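Local coordinates for protein thiamine pyrophosphokinase (Saccharomyces cerevisiae, PDB 1IG0) that catalyses the transfer of a pyrophosphate group from ATP to thiamine, yielding thiamine diphosphate and AMP, as a homodimer, at residues T125-C130 with T199-T204; I203-T208 with L218-P223; S39-L44 with L187-I192. All coordinates share one frame; numbering follows the deposited sequence.

Contact 1. Residues T125-C130 with T199-T204. With VIB (3-(4-amino-2-methyl-pyrimidin-5-ylmethyl)-5-(2-hydroxy-ethyl)-4-methyl-thiazol-3-ium), chain D.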
loop_
_atom_site.group_PDB
_atom_site.type_symbol
_atom_site.label_atom_id
_atom_site.label_comp_id
_atom_site.label_asym_id
_atom_site.label_seq_id
_atom_site.Cartn_x
_atom_site.Cartn_y
_atom_site.Cartn_z
ATOM N N THR B 125 -11.275 -14.037 -1.774
ATOM C CA THR B 125 -11.601 -12.662 -1.421
ATOM C C THR B 125 -12.812 -12.198 -2.216
ATOM O O THR B 125 -13.213 -12.842 -3.187
ATOM C CB THR B 125 -10.429 -11.727 -1.743
ATOM O OG1 THR B 125 -10.162 -11.773 -3.152
ATOM C CG2 THR B 125 -9.179 -12.153 -0.968
ATOM N N ASP B 126 -13.408 -11.087 -1.798
ATOM C CA ASP B 126 -14.550 -10.554 -2.519
ATOM C C ASP B 126 -14.062 -10.125 -3.897
ATOM O O ASP B 126 -14.808 -10.172 -4.873
ATOM C CB ASP B 126 -15.151 -9.353 -1.787
ATOM C CG ASP B 126 -15.869 -9.747 -0.511
ATOM O OD1 ASP B 126 -16.588 -10.768 -0.520
ATOM O OD2 ASP B 126 -15.726 -9.025 0.496
ATOM N N PHE B 127 -12.799 -9.713 -3.971
ATOM C CA PHE B 127 -12.209 -9.282 -5.232
ATOM C C PHE B 127 -12.234 -10.443 -6.226
ATOM O O PHE B 127 -12.680 -10.287 -7.362
ATOM C CB PHE B 127 -10.767 -8.813 -5.007
ATOM C CG PHE B 127 -10.258 -7.873 -6.067
ATOM C CD1 PHE B 127 -9.694 -6.651 -5.713
ATOM C CD2 PHE B 127 -10.345 -8.201 -7.416
ATOM C CE1 PHE B 127 -9.226 -5.770 -6.684
ATOM C CE2 PHE B 127 -9.880 -7.326 -8.395
ATOM C CZ PHE B 127 -9.320 -6.109 -8.029
ATOM N N THR B 128 -11.757 -11.606 -5.795
ATOM C CA THR B 128 -11.742 -12.781 -6.660
ATOM C C THR B 128 -13.164 -13.174 -7.042
ATOM O O THR B 128 -13.415 -13.593 -8.171
ATOM C CB THR B 128 -11.052 -13.977 -5.977
ATOM O OG1 THR B 128 -9.673 -13.660 -5.751
ATOM C CG2 THR B 128 -11.139 -15.219 -6.855
ATOM N N LYS B 129 -14.094 -13.041 -6.102
ATOM C CA LYS B 129 -15.490 -13.366 -6.373
ATOM C C LYS B 129 -16.011 -12.439 -7.475
ATOM O O LYS B 129 -16.767 -12.856 -8.357
ATOM C CB LYS B 129 -16.334 -13.186 -5.107
ATOM C CG LYS B 129 -16.049 -14.190 -3.994
ATOM C CD LYS B 129 -16.945 -13.935 -2.790
ATOM C CE LYS B 129 -16.784 -15.013 -1.727
ATOM N NZ LYS B 129 -15.417 -15.055 -1.135
ATOM N N CYS B 130 -15.588 -11.180 -7.422
ATOM C CA CYS B 130 -16.008 -10.188 -8.401
ATOM C C CYS B 130 -15.453 -10.429 -9.798
ATOM O O CYS B 130 -16.207 -10.433 -10.768
ATOM C CB CYS B 130 -15.620 -8.782 -7.933
ATOM S SG CYS B 130 -16.593 -8.169 -6.539
ATOM N N THR B 199 -4.735 -4.030 0.619
ATOM C CA THR B 199 -4.002 -3.268 -0.373
ATOM C C THR B 199 -3.089 -4.262 -1.069
ATOM O O THR B 199 -2.991 -4.276 -2.293
ATOM C CB THR B 199 -3.144 -2.169 0.270
ATOM O OG1 THR B 199 -3.990 -1.098 0.705
ATOM C CG2 THR B 199 -2.118 -1.641 -0.729
ATOM N N VAL B 200 -2.435 -5.110 -0.280
ATOM C CA VAL B 200 -1.534 -6.112 -0.835
ATOM C C VAL B 200 -2.287 -7.093 -1.728
ATOM O O VAL B 200 -1.802 -7.454 -2.801
ATOM C CB VAL B 200 -0.801 -6.900 0.275
ATOM C CG1 VAL B 200 0.064 -7.993 -0.344
ATOM C CG2 VAL B 200 0.065 -5.953 1.098
ATOM N N HIS B 201 -3.468 -7.529 -1.296
ATOM C CA HIS B 201 -4.240 -8.453 -2.114
ATOM C C HIS B 201 -4.577 -7.786 -3.440
ATOM O O HIS B 201 -4.508 -8.415 -4.494
ATOM C CB HIS B 201 -5.542 -8.869 -1.438
ATOM C CG HIS B 201 -6.399 -9.738 -2.304
ATOM N ND1 HIS B 201 -6.039 -11.022 -2.653
ATOM C CD2 HIS B 201 -7.562 -9.485 -2.951
ATOM C CE1 HIS B 201 -6.941 -11.521 -3.479
ATOM N NE2 HIS B 201 -7.875 -10.610 -3.676
ATOM N N SER B 202 -4.956 -6.514 -3.383
ATOM C CA SER B 202 -5.288 -5.780 -4.598
ATOM C C SER B 202 -4.112 -5.836 -5.565
ATOM O O SER B 202 -4.297 -5.938 -6.779
ATOM C CB SER B 202 -5.627 -4.325 -4.272
ATOM O OG SER B 202 -6.887 -4.234 -3.628
ATOM N N ILE B 203 -2.899 -5.776 -5.026
ATOM C CA ILE B 203 -1.711 -5.827 -5.867
ATOM C C ILE B 203 -1.522 -7.211 -6.483
ATOM O O ILE B 203 -1.113 -7.325 -7.636
ATOM C CB ILE B 203 -0.439 -5.441 -5.078
ATOM C CG1 ILE B 203 -0.537 -3.982 -4.619
ATOM C CG2 ILE B 203 0.796 -5.642 -5.946
ATOM C CD1 ILE B 203 -0.772 -2.996 -5.745
ATOM N N THR B 204 -1.819 -8.263 -5.724
ATOM C CA THR B 204 -1.674 -9.618 -6.252
ATOM C C THR B 204 -2.556 -9.808 -7.487
ATOM O O THR B 204 -2.177 -10.512 -8.426
ATOM C CB THR B 204 -2.056 -10.701 -5.212
ATOM O OG1 THR B 204 -3.465 -10.649 -4.945
ATOM C CG2 THR B 204 -1.287 -10.488 -3.923
HETATM C CM2 VIB D . -4.026 -19.196 4.533
HETATM N N4A VIB D . -8.965 -18.953 4.193
HETATM C CM4 VIB D . -11.499 -14.674 5.640
HETATM O O1 VIB D . -11.267 -11.731 1.768
HETATM C C7 VIB D . -12.056 -11.938 2.939
HETATM C C6 VIB D . -12.487 -13.423 3.015
HETATM C C2 VIB D . -9.257 -15.600 2.976
HETATM S S1 VIB D . -10.191 -14.700 1.744
HETATM C C5 VIB D . -11.245 -14.297 3.150
HETATM C C4 VIB D . -10.793 -14.854 4.302
HETATM N N3 VIB D . -9.721 -15.546 4.146
HETATM C C7A VIB D . -9.031 -16.253 5.264
HETATM C C4A VIB D . -7.749 -18.339 4.551
HETATM N N3A VIB D . -6.540 -19.043 4.375
HETATM C C2A VIB D . -5.316 -18.447 4.723
HETATM N N1A VIB D . -5.306 -17.143 5.248
HETATM C C6A VIB D . -6.512 -16.433 5.426
HETATM C C5A VIB D . -7.739 -17.025 5.079
#
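H201 and T125 reach toward each other, tip to tip, between helices 196-212 and 126-139. The CB of H201 points at the other helix, with CG anti to the backbone N (chi1 176°), which starts the side chain toward T125. CG and ND1, nearest the root of the ring, lie beneath the methyl of T125. That CG2 sits over the centre of one ring face, 3.5 Å from the centroid, a CH-pi contact. CD2 and CE1 flank the tip, CE1 being 3.2 Å from T125 OG1. NE2 ends the side chain 2.6 Å from T125 OG1, a very close polar approach. F127 CB meets the ring edge in its plane, 3.7 Å from NE2, and the T128 side chain passes the imidazole at about a right angle.

T125 is the N-cap of helix 126-139. Its OG1, set between the backbone N and the carbonyl carbon by a chi1 of 61°, accepts T128 N at 3.1 Å in a nearly straight bond. One oxygen thus caps the helix and faces the histidine. On another side of the same residue lies the substrate: T125 CA is 3.3 Å from VIB O1, the oxygen of the hydroxyethyl arm that is pyrophosphorylated in the reaction. VIB is hydrogen-bonded to Q122 O and to S285 OG of the second subunit, so its site is built by both chains.

The axes of 126-130 and 199-204 pass 10.9 Å apart at 31°. F127 drops from its helix onto L42 and L44 and onto L218 and Y220 of strand 216-221, while V200 of the other helix packs against L254 of the second subunit.

Contact 2. Residues I203-T208 with L218-P223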
loop_
_atom_site.group_PDB
_atom_site.type_symbol
_atom_site.label_atom_id
_atom_site.label_comp_id
_atom_site.label_asym_id
_atom_site.label_seq_id
_atom_site.Cartn_x
_atom_site.Cartn_y
_atom_site.Cartn_z
ATOM N N ILE B 203 -2.899 -5.776 -5.026
ATOM C CA ILE B 203 -1.711 -5.827 -5.867
ATOM C C ILE B 203 -1.522 -7.211 -6.483
ATOM O O ILE B 203 -1.113 -7.325 -7.636
ATOM C CB ILE B 203 -0.439 -5.441 -5.078
ATOM C CG1 ILE B 203 -0.537 -3.982 -4.619
ATOM C CG2 ILE B 203 0.796 -5.642 -5.946
ATOM C CD1 ILE B 203 -0.772 -2.996 -5.745
ATOM N N THR B 204 -1.819 -8.263 -5.724
ATOM C CA THR B 204 -1.674 -9.618 -6.252
ATOM C C THR B 204 -2.556 -9.808 -7.487
ATOM O O THR B 204 -2.177 -10.512 -8.426
ATOM C CB THR B 204 -2.056 -10.701 -5.212
ATOM O OG1 THR B 204 -3.465 -10.649 -4.945
ATOM C CG2 THR B 204 -1.287 -10.488 -3.923
ATOM N N GLN B 205 -3.731 -9.183 -7.481
ATOM C CA GLN B 205 -4.664 -9.288 -8.600
ATOM C C GLN B 205 -4.027 -8.841 -9.913
ATOM O O GLN B 205 -4.277 -9.431 -10.965
ATOM C CB GLN B 205 -5.915 -8.448 -8.329
ATOM C CG GLN B 205 -6.860 -9.010 -7.269
ATOM C CD GLN B 205 -7.581 -10.272 -7.719
ATOM O OE1 GLN B 205 -7.772 -10.501 -8.914
ATOM N NE2 GLN B 205 -8.009 -11.087 -6.758
ATOM N N LEU B 206 -3.212 -7.793 -9.858
ATOM C CA LEU B 206 -2.545 -7.300 -11.059
ATOM C C LEU B 206 -1.676 -8.402 -11.660
ATOM O O LEU B 206 -1.648 -8.594 -12.878
ATOM C CB LEU B 206 -1.683 -6.075 -10.730
ATOM C CG LEU B 206 -2.449 -4.789 -10.404
ATOM C CD1 LEU B 206 -1.498 -3.738 -9.858
ATOM C CD2 LEU B 206 -3.151 -4.284 -11.655
ATOM N N TYR B 207 -0.972 -9.127 -10.795
ATOM C CA TYR B 207 -0.104 -10.215 -11.236
ATOM C C TYR B 207 -0.879 -11.465 -11.651
ATOM O O TYR B 207 -0.640 -12.019 -12.725
ATOM C CB TYR B 207 0.890 -10.598 -10.135
ATOM C CG TYR B 207 1.985 -9.583 -9.874
ATOM C CD1 TYR B 207 1.927 -8.735 -8.770
ATOM C CD2 TYR B 207 3.094 -9.491 -10.719
ATOM C CE1 TYR B 207 2.949 -7.820 -8.506
ATOM C CE2 TYR B 207 4.122 -8.579 -10.465
ATOM C CZ TYR B 207 4.044 -7.748 -9.356
ATOM O OH TYR B 207 5.064 -6.859 -9.094
ATOM N N THR B 208 -1.807 -11.909 -10.805
ATOM C CA THR B 208 -2.581 -13.115 -11.097
ATOM C C THR B 208 -3.487 -13.017 -12.322
ATOM O O THR B 208 -3.569 -13.962 -13.108
ATOM C CB THR B 208 -3.432 -13.549 -9.880
ATOM O OG1 THR B 208 -4.332 -12.496 -9.516
ATOM C CG2 THR B 208 -2.535 -13.880 -8.700
ATOM N N LEU B 218 -6.596 -4.564 -15.724
ATOM C CA LEU B 218 -6.897 -3.923 -14.454
ATOM C C LEU B 218 -6.063 -2.698 -14.103
ATOM O O LEU B 218 -4.848 -2.667 -14.305
ATOM C CB LEU B 218 -6.776 -4.952 -13.326
ATOM C CG LEU B 218 -6.848 -4.456 -11.878
ATOM C CD1 LEU B 218 -8.210 -3.839 -11.592
ATOM C CD2 LEU B 218 -6.586 -5.622 -10.936
ATOM N N CYS B 219 -6.736 -1.691 -13.562
ATOM C CA CYS B 219 -6.077 -0.464 -13.137
ATOM C C CYS B 219 -6.808 0.099 -11.929
ATOM O O CYS B 219 -8.037 0.159 -11.912
ATOM C CB CYS B 219 -6.082 0.580 -14.256
ATOM S SG CYS B 219 -5.251 2.138 -13.818
ATOM N N TYR B 220 -6.050 0.501 -10.917
ATOM C CA TYR B 220 -6.647 1.071 -9.721
ATOM C C TYR B 220 -6.584 2.580 -9.787
ATOM O O TYR B 220 -5.584 3.149 -10.224
ATOM C CB TYR B 220 -5.912 0.614 -8.456
ATOM C CG TYR B 220 -6.026 -0.860 -8.170
ATOM C CD1 TYR B 220 -5.058 -1.756 -8.619
ATOM C CD2 TYR B 220 -7.123 -1.366 -7.477
ATOM C CE1 TYR B 220 -5.183 -3.124 -8.386
ATOM C CE2 TYR B 220 -7.257 -2.728 -7.238
ATOM C CZ TYR B 220 -6.285 -3.602 -7.695
ATOM O OH TYR B 220 -6.417 -4.951 -7.464
ATOM N N MET B 221 -7.666 3.221 -9.370
ATOM C CA MET B 221 -7.717 4.670 -9.326
ATOM C C MET B 221 -7.942 5.021 -7.868
ATOM O O MET B 221 -8.944 4.626 -7.272
ATOM C CB MET B 221 -8.863 5.222 -10.167
ATOM C CG MET B 221 -8.987 6.733 -10.053
ATOM S SD MET B 221 -10.303 7.433 -11.058
ATOM C CE MET B 221 -9.486 7.605 -12.615
ATOM N N THR B 222 -6.995 5.749 -7.291
ATOM C CA THR B 222 -7.088 6.142 -5.897
ATOM C C THR B 222 -7.114 7.661 -5.861
ATOM O O THR B 222 -7.063 8.311 -6.905
ATOM C CB THR B 222 -5.872 5.625 -5.097
ATOM O OG1 THR B 222 -4.741 6.473 -5.332
ATOM C CG2 THR B 222 -5.519 4.210 -5.533
ATOM N N PRO B 223 -7.202 8.254 -4.661
ATOM C CA PRO B 223 -7.231 9.717 -4.587
ATOM C C PRO B 223 -5.950 10.366 -5.100
ATOM O O PRO B 223 -5.926 11.569 -5.371
ATOM C CB PRO B 223 -7.439 9.983 -3.097
ATOM C CG PRO B 223 -8.185 8.772 -2.632
ATOM C CD PRO B 223 -7.464 7.659 -3.339
#
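The hydroxyl of Y220 lies where strand 216-221 meets helix 196-212: OH is hydrogen-bonded to S202 O and stands 3.6 Å from Q205 CB, nearly one helical turn further on. Helix and strand belong to the beta-alpha-beta crossover 184-189, 196-212, 216-221; their segments 203-208 and 218-221 run nearly antiparallel, at 160°, with axes 9.1 Å apart. The ring is presented to the helix by its edge: L206 CG lies in the ring plane, 3.8 Å from Y220 CE1, and L206 CD1 is close to the same carbon. L206 leaves the helix beside the strand, yet its end turns in, with CG beside the backbone N (chi1 -71°). The L206 and L218 side chains cross at about a right angle, L206 CD2 touching L218 CG at 3.7 Å. An alanine at L206 would probably open a gap along the edge of Y220 and beside L218, leaving the tyrosine ring less firmly held.

Q205 offers only the start of its side chain to the strand. Its chain bends at chi2 (-70°), and the amide leads away to helix 126-139, where T128 OG1 is hydrogen-bonded to Q205 NE2. The F127 ring of that helix packs on Q205 as well. Between helix and strand, Q205 CB rests 3.9 Å from L218 CD2, and L206 CD2 lies 3.5 Å from the backbone oxygen of L218.

Contact 3. Residues S39-L44 with L187-I192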
loop_
_atom_site.group_PDB
_atom_site.type_symbol
_atom_site.label_atom_id
_atom_site.label_comp_id
_atom_site.label_asym_id
_atom_site.label_seq_id
_atom_site.Cartn_x
_atom_site.Cartn_y
_atom_site.Cartn_z
ATOM N N SER B 39 -16.008 -3.389 -20.730
ATOM C CA SER B 39 -15.513 -2.565 -19.637
ATOM C C SER B 39 -16.316 -2.749 -18.361
ATOM O O SER B 39 -17.500 -3.087 -18.395
ATOM C CB SER B 39 -15.528 -1.093 -20.046
ATOM O OG SER B 39 -16.834 -0.679 -20.401
ATOM N N THR B 40 -15.657 -2.517 -17.232
ATOM C CA THR B 40 -16.302 -2.658 -15.939
ATOM C C THR B 40 -15.702 -1.715 -14.912
ATOM O O THR B 40 -14.491 -1.490 -14.885
ATOM C CB THR B 40 -16.159 -4.101 -15.387
ATOM O OG1 THR B 40 -16.765 -5.027 -16.295
ATOM C CG2 THR B 40 -16.828 -4.223 -14.020
ATOM N N LEU B 41 -16.569 -1.156 -14.077
ATOM C CA LEU B 41 -16.141 -0.281 -12.998
ATOM C C LEU B 41 -16.379 -1.105 -11.740
ATOM O O LEU B 41 -17.520 -1.418 -11.402
ATOM C CB LEU B 41 -16.984 0.992 -12.946
ATOM C CG LEU B 41 -16.714 1.903 -11.742
ATOM C CD1 LEU B 41 -15.264 2.381 -11.767
ATOM C CD2 LEU B 41 -17.675 3.087 -11.769
ATOM N N LEU B 42 -15.300 -1.471 -11.061
ATOM C CA LEU B 42 -15.404 -2.273 -9.852
ATOM C C LEU B 42 -15.233 -1.428 -8.603
ATOM O O LEU B 42 -14.225 -0.742 -8.440
ATOM C CB LEU B 42 -14.347 -3.378 -9.869
ATOM C CG LEU B 42 -14.202 -4.240 -8.614
ATOM C CD1 LEU B 42 -15.513 -4.955 -8.318
ATOM C CD2 LEU B 42 -13.074 -5.244 -8.824
ATOM N N ILE B 43 -16.226 -1.483 -7.723
ATOM C CA ILE B 43 -16.181 -0.728 -6.480
ATOM C C ILE B 43 -15.933 -1.682 -5.323
ATOM O O ILE B 43 -16.738 -2.575 -5.062
ATOM C CB ILE B 43 -17.504 0.022 -6.224
ATOM C CG1 ILE B 43 -17.825 0.925 -7.417
ATOM C CG2 ILE B 43 -17.391 0.865 -4.951
ATOM C CD1 ILE B 43 -19.149 1.660 -7.295
ATOM N N LEU B 44 -14.811 -1.492 -4.637
ATOM C CA LEU B 44 -14.460 -2.337 -3.506
ATOM C C LEU B 44 -14.926 -1.701 -2.197
ATOM O O LEU B 44 -15.289 -0.523 -2.166
ATOM C CB LEU B 44 -12.951 -2.590 -3.500
ATOM C CG LEU B 44 -12.503 -3.327 -4.769
ATOM C CD1 LEU B 44 -10.991 -3.400 -4.836
ATOM C CD2 LEU B 44 -13.119 -4.720 -4.788
ATOM N N LEU B 187 -11.595 -0.925 -14.221
ATOM C CA LEU B 187 -11.144 0.183 -13.387
ATOM C C LEU B 187 -11.694 -0.066 -11.987
ATOM O O LEU B 187 -12.903 -0.211 -11.809
ATOM C CB LEU B 187 -11.672 1.513 -13.935
ATOM C CG LEU B 187 -11.126 2.788 -13.286
ATOM C CD1 LEU B 187 -9.619 2.874 -13.505
ATOM C CD2 LEU B 187 -11.819 4.003 -13.884
ATOM N N ALA B 188 -10.811 -0.115 -10.995
ATOM C CA ALA B 188 -11.237 -0.384 -9.625
ATOM C C ALA B 188 -11.092 0.788 -8.661
ATOM O O ALA B 188 -10.097 1.513 -8.679
ATOM C CB ALA B 188 -10.483 -1.594 -9.081
ATOM N N LEU B 189 -12.101 0.949 -7.811
ATOM C CA LEU B 189 -12.124 2.004 -6.806
ATOM C C LEU B 189 -12.135 1.376 -5.413
ATOM O O LEU B 189 -12.798 0.363 -5.189
ATOM C CB LEU B 189 -13.378 2.871 -6.971
ATOM C CG LEU B 189 -13.553 3.705 -8.244
ATOM C CD1 LEU B 189 -14.948 4.325 -8.264
ATOM C CD2 LEU B 189 -12.487 4.790 -8.301
ATOM N N GLY B 190 -11.390 1.972 -4.488
ATOM C CA GLY B 190 -11.355 1.481 -3.120
ATOM C C GLY B 190 -10.533 0.246 -2.787
ATOM O O GLY B 190 -10.726 -0.346 -1.725
ATOM N N GLY B 191 -9.618 -0.150 -3.664
ATOM C CA GLY B 191 -8.808 -1.325 -3.382
ATOM C C GLY B 191 -7.456 -0.995 -2.775
ATOM O O GLY B 191 -6.701 -1.890 -2.389
ATOM N N ILE B 192 -7.158 0.297 -2.672
ATOM C CA ILE B 192 -5.881 0.755 -2.135
ATOM C C ILE B 192 -6.065 1.829 -1.058
ATOM O O ILE B 192 -6.947 2.681 -1.169
ATOM C CB ILE B 192 -5.002 1.365 -3.263
ATOM C CG1 ILE B 192 -4.864 0.378 -4.430
ATOM C CG2 ILE B 192 -3.635 1.749 -2.712
ATOM C CD1 ILE B 192 -3.995 -0.825 -4.136
#
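L44 lays its CD1 methyl against the backbone of G191, 3.3 Å from G191 CA, while its CB packs against G190 O at 3.6 Å. Both glycines fit this turn: a CB on G191 would clash with the L44 methyl, one on G190 would crowd L44 O, and G190 has a positive phi (77°). Before the turn, strands 38-43 and 184-189 pair in parallel, L41 with L187, L42 with A188 and I43 with L189. The bonds weave between them in the usual parallel ladder. T40 O accepts L187 N, and L42 N reaches back to L187 O. L42 O then takes L189 N, and the last bond, L44 N to L189 O at 2.8 Å, carries the ladder one residue past the end of strand 38-43. A188 CA adds a CA-H...O contact to L42 O at 3.2 Å. The leucines L41, L187 and L189 project from one face with I43. L41, its CG anti to the backbone N (chi1 173°), brings CD1 to 4.0 Å from L189 CD1 and 3.5 Å from L187 O. L42 and A188 occupy the other face.

These are central strands of an alpha-beta-alpha fold, with a strand order consistent with a Rossmann-like sheet. Helix 52-61 covers L41 and L187 through I58, helix 126-139 covers L42 through C130, and strands 64-68 and 216-221 flank the pair.

How the contacts relate
The three contacts cluster in the core of the alpha/beta part, with centres 9 Å apart (1 and 2, 2 and 3) or 11 Å (1 and 3). Contact 3 joins neighbouring strands of the large sheet; contact 2 fastens helix 196-212 to the next strand over, 216-221; contact 1 sets that helix beside helix 126-139. Segment 39-44 comes first, then 125-130, 187-192, the continuous helical stretch 199-208, and 218-223, so contact 3 closes before contact 2 opens. F127, reaching all three, and the S202 OG to G191 O bond tie the layers together. The thiamine site at T125 therefore rests, through both helices, on the sheet, while helix 196-212 also faces the second subunit.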